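Long-range contacts in haloacid dehalogenase (Pseudomonas aeruginosa, PDB 3UMC), which probably hydrolyses the carbon–halogen bond of L-2-haloacids, as a member of the haloacid dehalogenase-like hydrolase superfamily: residues W116-P121 and A153-L158; I216-E221 and S241-L246. All coordinates share one frame; numbering follows the deposited sequence.

Interaction 1: residues W116-P121 and A153-L158; sequences WHRLRP and ARHAGL
The imidazole of His155 lies flat against the aliphatic base of Arg118. Arg118 CB stands 3.9 Å from the centroid of the His155 ring and only 3° off its normal, which makes this a CH-pi contact over the face; Arg118 CG extends the overlap, 4.0 Å from His155 CD2. The CB of His155 points toward 116-121, and CG anti to the backbone N (chi1 -176°) lays the ring beside the Arg118 backbone and CB. The guanidinium takes no part: bent at chi3, the Arg118 chain turns its plane 87° from that of the imidazole, and NH2 makes a weak hydrogen bond to Gln43. His155 ND1 comes within 3.4 Å of Leu119 N, but the angle is poor, so this is packing and not a hydrogen bond, while Leu119 O sits in the ring plane at its edge. Next along the chain, Ala156 CB meets Leu119 O at 3.7 Å and Pro121 CD at 4.0 Å. The helix stops just beyond, where Gly157 takes a positive phi. His117 bridges two helices: NE2 is hydrogen-bonded to Asp86 OD1 on helix 85-99 and ND1 to Asp151 OD2 on helix 146-156. Helices 36-50 to 106-113 precede this segment, and 120-121 pairs antiparallel with 34-35, the paired connection between helical cap and core found in haloacid dehalogenases whose cap is inserted after the first core strand.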
# COMPACT_ATOMS: atom_id res chain seq x y z
N TRP A 116 -11.91 -2.70 -16.30
CA TRP A 116 -10.74 -3.31 -15.72
C TRP A 116 -10.63 -3.08 -14.24
O TRP A 116 -9.71 -3.57 -13.68
CB TRP A 116 -9.53 -2.73 -16.33
CG TRP A 116 -9.38 -3.04 -17.71
CD1 TRP A 116 -9.66 -2.23 -18.76
CD2 TRP A 116 -8.79 -4.21 -18.25
NE1 TRP A 116 -9.30 -2.83 -19.93
CE2 TRP A 116 -8.77 -4.06 -19.65
CE3 TRP A 116 -8.28 -5.39 -17.69
CZ2 TRP A 116 -8.28 -5.06 -20.51
CZ3 TRP A 116 -7.77 -6.37 -18.54
CH2 TRP A 116 -7.79 -6.20 -19.94
N HIS A 117 -11.57 -2.38 -13.61
CA HIS A 117 -11.48 -2.01 -12.24
C HIS A 117 -12.31 -2.93 -11.39
O HIS A 117 -12.23 -2.92 -10.16
CB HIS A 117 -11.94 -0.55 -12.07
CG HIS A 117 -10.97 0.48 -12.62
ND1 HIS A 117 -10.54 1.56 -11.88
CD2 HIS A 117 -10.36 0.59 -13.83
CE1 HIS A 117 -9.71 2.29 -12.60
NE2 HIS A 117 -9.58 1.73 -13.79
N ARG A 118 -13.08 -3.81 -12.05
CA ARG A 118 -13.99 -4.70 -11.33
C ARG A 118 -13.74 -6.09 -11.88
O ARG A 118 -14.22 -6.41 -12.96
CB ARG A 118 -15.42 -4.26 -11.59
CG ARG A 118 -15.76 -2.92 -10.89
CD ARG A 118 -17.25 -2.48 -11.02
NE ARG A 118 -17.53 -2.22 -12.43
CZ ARG A 118 -17.11 -1.15 -13.10
NH1 ARG A 118 -16.42 -0.18 -12.51
NH2 ARG A 118 -17.40 -1.05 -14.38
N LEU A 119 -12.94 -6.91 -11.18
CA LEU A 119 -12.55 -8.18 -11.77
C LEU A 119 -12.73 -9.31 -10.81
O LEU A 119 -12.30 -9.21 -9.67
CB LEU A 119 -11.10 -8.16 -12.27
CG LEU A 119 -10.71 -6.96 -13.06
CD1 LEU A 119 -9.26 -6.89 -13.12
CD2 LEU A 119 -11.36 -6.95 -14.52
N ARG A 120 -13.27 -10.44 -11.31
CA ARG A 120 -13.61 -11.53 -10.50
C ARG A 120 -12.35 -12.31 -10.11
O ARG A 120 -11.56 -12.68 -10.94
CB ARG A 120 -14.57 -12.46 -11.25
CG ARG A 120 -14.95 -13.76 -10.47
CD ARG A 120 -16.01 -14.74 -11.26
NE ARG A 120 -17.28 -14.03 -11.36
CZ ARG A 120 -17.73 -13.37 -12.44
NH1 ARG A 120 -18.88 -12.69 -12.34
NH2 ARG A 120 -17.07 -13.38 -13.62
N PRO A 121 -12.23 -12.62 -8.83
CA PRO A 121 -11.16 -13.51 -8.35
C PRO A 121 -11.35 -14.97 -8.84
O PRO A 121 -12.49 -15.43 -8.85
CB PRO A 121 -11.35 -13.44 -6.84
CG PRO A 121 -12.78 -13.10 -6.61
CD PRO A 121 -13.19 -12.26 -7.76
N ALA A 153 -8.81 -4.27 -5.83
CA ALA A 153 -8.77 -4.78 -4.48
C ALA A 153 -10.15 -4.77 -3.78
O ALA A 153 -10.53 -5.75 -3.11
CB ALA A 153 -7.75 -3.94 -3.58
N ARG A 154 -10.83 -3.63 -3.81
CA ARG A 154 -12.08 -3.48 -3.09
C ARG A 154 -13.21 -4.32 -3.71
O ARG A 154 -14.04 -4.81 -3.02
CB ARG A 154 -12.61 -2.05 -3.13
CG ARG A 154 -12.03 -1.14 -2.14
CD ARG A 154 -12.46 -1.45 -0.70
NE ARG A 154 -12.01 -0.35 0.16
CZ ARG A 154 -12.64 0.81 0.30
NH1 ARG A 154 -13.80 1.05 -0.32
NH2 ARG A 154 -12.16 1.70 1.11
N HIS A 155 -13.25 -4.42 -5.02
CA HIS A 155 -14.32 -5.20 -5.67
C HIS A 155 -14.21 -6.66 -5.31
O HIS A 155 -15.18 -7.30 -4.83
CB HIS A 155 -14.26 -5.02 -7.16
CG HIS A 155 -15.38 -5.70 -7.89
ND1 HIS A 155 -15.20 -6.87 -8.60
CD2 HIS A 155 -16.71 -5.43 -7.92
CE1 HIS A 155 -16.37 -7.25 -9.10
NE2 HIS A 155 -17.30 -6.41 -8.68
N ALA A 156 -13.00 -7.18 -5.45
CA ALA A 156 -12.71 -8.59 -5.19
C ALA A 156 -12.50 -8.97 -3.75
O ALA A 156 -12.40 -10.15 -3.47
CB ALA A 156 -11.46 -9.03 -6.05
N GLY A 157 -12.28 -8.01 -2.85
CA GLY A 157 -11.94 -8.29 -1.48
C GLY A 157 -10.48 -8.76 -1.23
O GLY A 157 -10.20 -9.47 -0.29
N LEU A 158 -9.55 -8.38 -2.07
CA LEU A 158 -8.16 -8.81 -1.87
C LEU A 158 -7.55 -8.15 -0.60
O LEU A 158 -7.54 -6.93 -0.44
CB LEU A 158 -7.40 -8.45 -3.14
CG LEU A 158 -7.97 -8.98 -4.47
CD1 LEU A 158 -6.95 -8.74 -5.58
CD2 LEU A 158 -8.31 -10.48 -4.40

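Interaction 2: residues I216-E221 and S241-L246; sequences IARPLE and SDLLDL
Ile216 sends both branches of its side chain against 241-246. With chi1 at -61°, CG2 is anti to the backbone N and lies 3.8 Å from Ser241 O. CG1 carries CD1 onward to Asp242 C and to Leu243 CD1, the latter at 3.6 Å; the Ile216 and Leu243 side chains meet at about a right angle. Ala217 contributes its carbonyl: one water donates to Ala217 O at 2.8 Å and to Ser241 O at 2.6 Å, joining two backbone acceptors that cannot bond each other directly. The strands before the two segments, 212-216 and 238-240, are parallel neighbours at one margin of the Rossmann-like sheet of this superfamily, so this contact packs two consecutive strand exits together. The second exit starts helix 243-251, with Asp242 as N-cap: its OD1 accepts from Asp245 N at 3.0 Å, 36° out of the carboxylate plane, and more weakly from Leu244 N. Arg218 follows. Its chain, bent at chi2 (-54°), folds back to place one guanidinium face over Ile216 CG2, and NH2 approaches Leu243 CD1 at 3.5 Å. Outside the two segments, Asp124 forms a salt bridge with Arg218 NH1 and accepts from Leu243 N, and Thr32 O takes the Arg218 NE bond. From Arg218 to Glu221 the chain makes a type I turn, and Glu221 OE1 and OE2 are hydrogen-bonded to His199 NE2 and Trp36 NE1, respectively.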
# COMPACT_ATOMS: atom_id res chain seq x y z
N ILE A 216 1.85 -20.46 -10.43
CA ILE A 216 0.50 -21.09 -10.42
C ILE A 216 -0.07 -20.98 -11.81
O ILE A 216 -0.31 -19.90 -12.25
CB ILE A 216 -0.40 -20.35 -9.45
CG1 ILE A 216 0.20 -20.46 -8.04
CG2 ILE A 216 -1.83 -20.96 -9.38
CD1 ILE A 216 -0.75 -20.06 -6.89
N ALA A 217 -0.30 -22.10 -12.49
CA ALA A 217 -0.87 -22.06 -13.80
C ALA A 217 -2.29 -21.57 -13.78
O ALA A 217 -3.05 -21.98 -12.96
CB ALA A 217 -0.75 -23.51 -14.51
N ARG A 218 -2.67 -20.74 -14.75
CA ARG A 218 -4.06 -20.29 -14.92
C ARG A 218 -4.41 -20.56 -16.38
O ARG A 218 -4.45 -19.62 -17.18
CB ARG A 218 -4.19 -18.80 -14.64
CG ARG A 218 -3.89 -18.38 -13.24
CD ARG A 218 -4.74 -19.17 -12.20
NE ARG A 218 -4.67 -18.59 -10.87
CZ ARG A 218 -5.34 -19.03 -9.79
NH1 ARG A 218 -6.06 -20.15 -9.82
NH2 ARG A 218 -5.20 -18.39 -8.64
N PRO A 219 -4.67 -21.83 -16.72
CA PRO A 219 -4.82 -22.20 -18.13
C PRO A 219 -6.06 -21.62 -18.84
O PRO A 219 -6.11 -21.73 -20.03
CB PRO A 219 -4.85 -23.73 -18.12
CG PRO A 219 -5.42 -24.14 -16.72
CD PRO A 219 -4.83 -22.98 -15.79
N LEU A 220 -6.96 -20.94 -18.12
CA LEU A 220 -8.20 -20.35 -18.63
C LEU A 220 -8.11 -18.83 -18.72
O LEU A 220 -9.05 -18.16 -19.13
CB LEU A 220 -9.39 -20.81 -17.71
CG LEU A 220 -9.66 -22.36 -17.83
CD1 LEU A 220 -10.87 -22.88 -17.12
CD2 LEU A 220 -9.76 -22.73 -19.30
N GLU A 221 -6.97 -18.24 -18.34
CA GLU A 221 -6.88 -16.78 -18.36
C GLU A 221 -7.32 -16.20 -19.72
O GLU A 221 -8.05 -15.19 -19.77
CB GLU A 221 -5.46 -16.33 -18.07
CG GLU A 221 -5.31 -14.85 -18.00
CD GLU A 221 -3.89 -14.37 -17.64
OE1 GLU A 221 -2.94 -15.16 -17.35
OE2 GLU A 221 -3.79 -13.14 -17.58
N SER A 241 -0.83 -25.66 -7.45
CA SER A 241 -2.05 -25.77 -8.25
C SER A 241 -2.94 -24.58 -8.02
O SER A 241 -3.69 -24.19 -8.88
CB SER A 241 -2.78 -27.08 -7.86
OG SER A 241 -3.07 -27.09 -6.47
N ASP A 242 -2.86 -23.97 -6.85
CA ASP A 242 -3.64 -22.82 -6.55
C ASP A 242 -3.08 -22.17 -5.25
O ASP A 242 -2.14 -22.65 -4.67
CB ASP A 242 -5.10 -23.23 -6.42
CG ASP A 242 -5.31 -24.25 -5.33
OD1 ASP A 242 -5.04 -23.92 -4.14
OD2 ASP A 242 -5.64 -25.36 -5.70
N LEU A 243 -3.61 -21.04 -4.80
CA LEU A 243 -3.01 -20.34 -3.66
C LEU A 243 -3.09 -21.04 -2.37
O LEU A 243 -2.26 -20.77 -1.47
CB LEU A 243 -3.58 -18.95 -3.45
CG LEU A 243 -2.97 -17.79 -4.23
CD1 LEU A 243 -3.37 -17.83 -5.69
CD2 LEU A 243 -3.45 -16.48 -3.61
N LEU A 244 -4.10 -21.90 -2.18
CA LEU A 244 -4.18 -22.63 -0.90
C LEU A 244 -3.14 -23.74 -0.90
O LEU A 244 -2.52 -24.02 0.12
CB LEU A 244 -5.60 -23.25 -0.64
CG LEU A 244 -6.60 -22.29 -0.02
CD1 LEU A 244 -8.09 -22.90 -0.10
CD2 LEU A 244 -6.21 -21.87 1.47
N ASP A 245 -2.99 -24.39 -2.05
CA ASP A 245 -1.90 -25.35 -2.23
C ASP A 245 -0.51 -24.71 -2.06
O ASP A 245 0.39 -25.33 -1.53
CB ASP A 245 -2.04 -26.06 -3.56
CG ASP A 245 -0.99 -27.15 -3.77
OD1 ASP A 245 -0.95 -28.10 -2.95
OD2 ASP A 245 -0.17 -27.03 -4.75
N LEU A 246 -0.35 -23.45 -2.45
CA LEU A 246 0.89 -22.68 -2.17
C LEU A 246 1.05 -22.54 -0.66
O LEU A 246 2.11 -22.84 -0.11
CB LEU A 246 0.90 -21.30 -2.85
CG LEU A 246 2.11 -20.39 -2.59
CD1 LEU A 246 3.39 -21.08 -3.04
CD2 LEU A 246 1.97 -19.01 -3.25
O HOH W 1 -3.30 -24.32 -11.42

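Overall arrangement
Interaction 1 closes before interaction 2 opens along the chain. Their centres are about 17 Å apart, and their nearest atoms, about 7 Å apart, do not touch. Helix 125-132 relates them: Pro121 and Leu158 of interaction 1 pack on Leu126, whereas in interaction 2 Arg218 touches Thr125 and Leu243 touches Met129, a residue that Leu158 also reaches. Asp124, just ahead of that helix, bonds to both segments of interaction 2. Interaction 1 joins the chain returning from the cap to a core helix; interaction 2 lies at the C-terminal ends of two core strands. In this superfamily the catalytic pocket lies at that end, around the central strands; interaction 2 is beside an edge strand, its closeness only inferred.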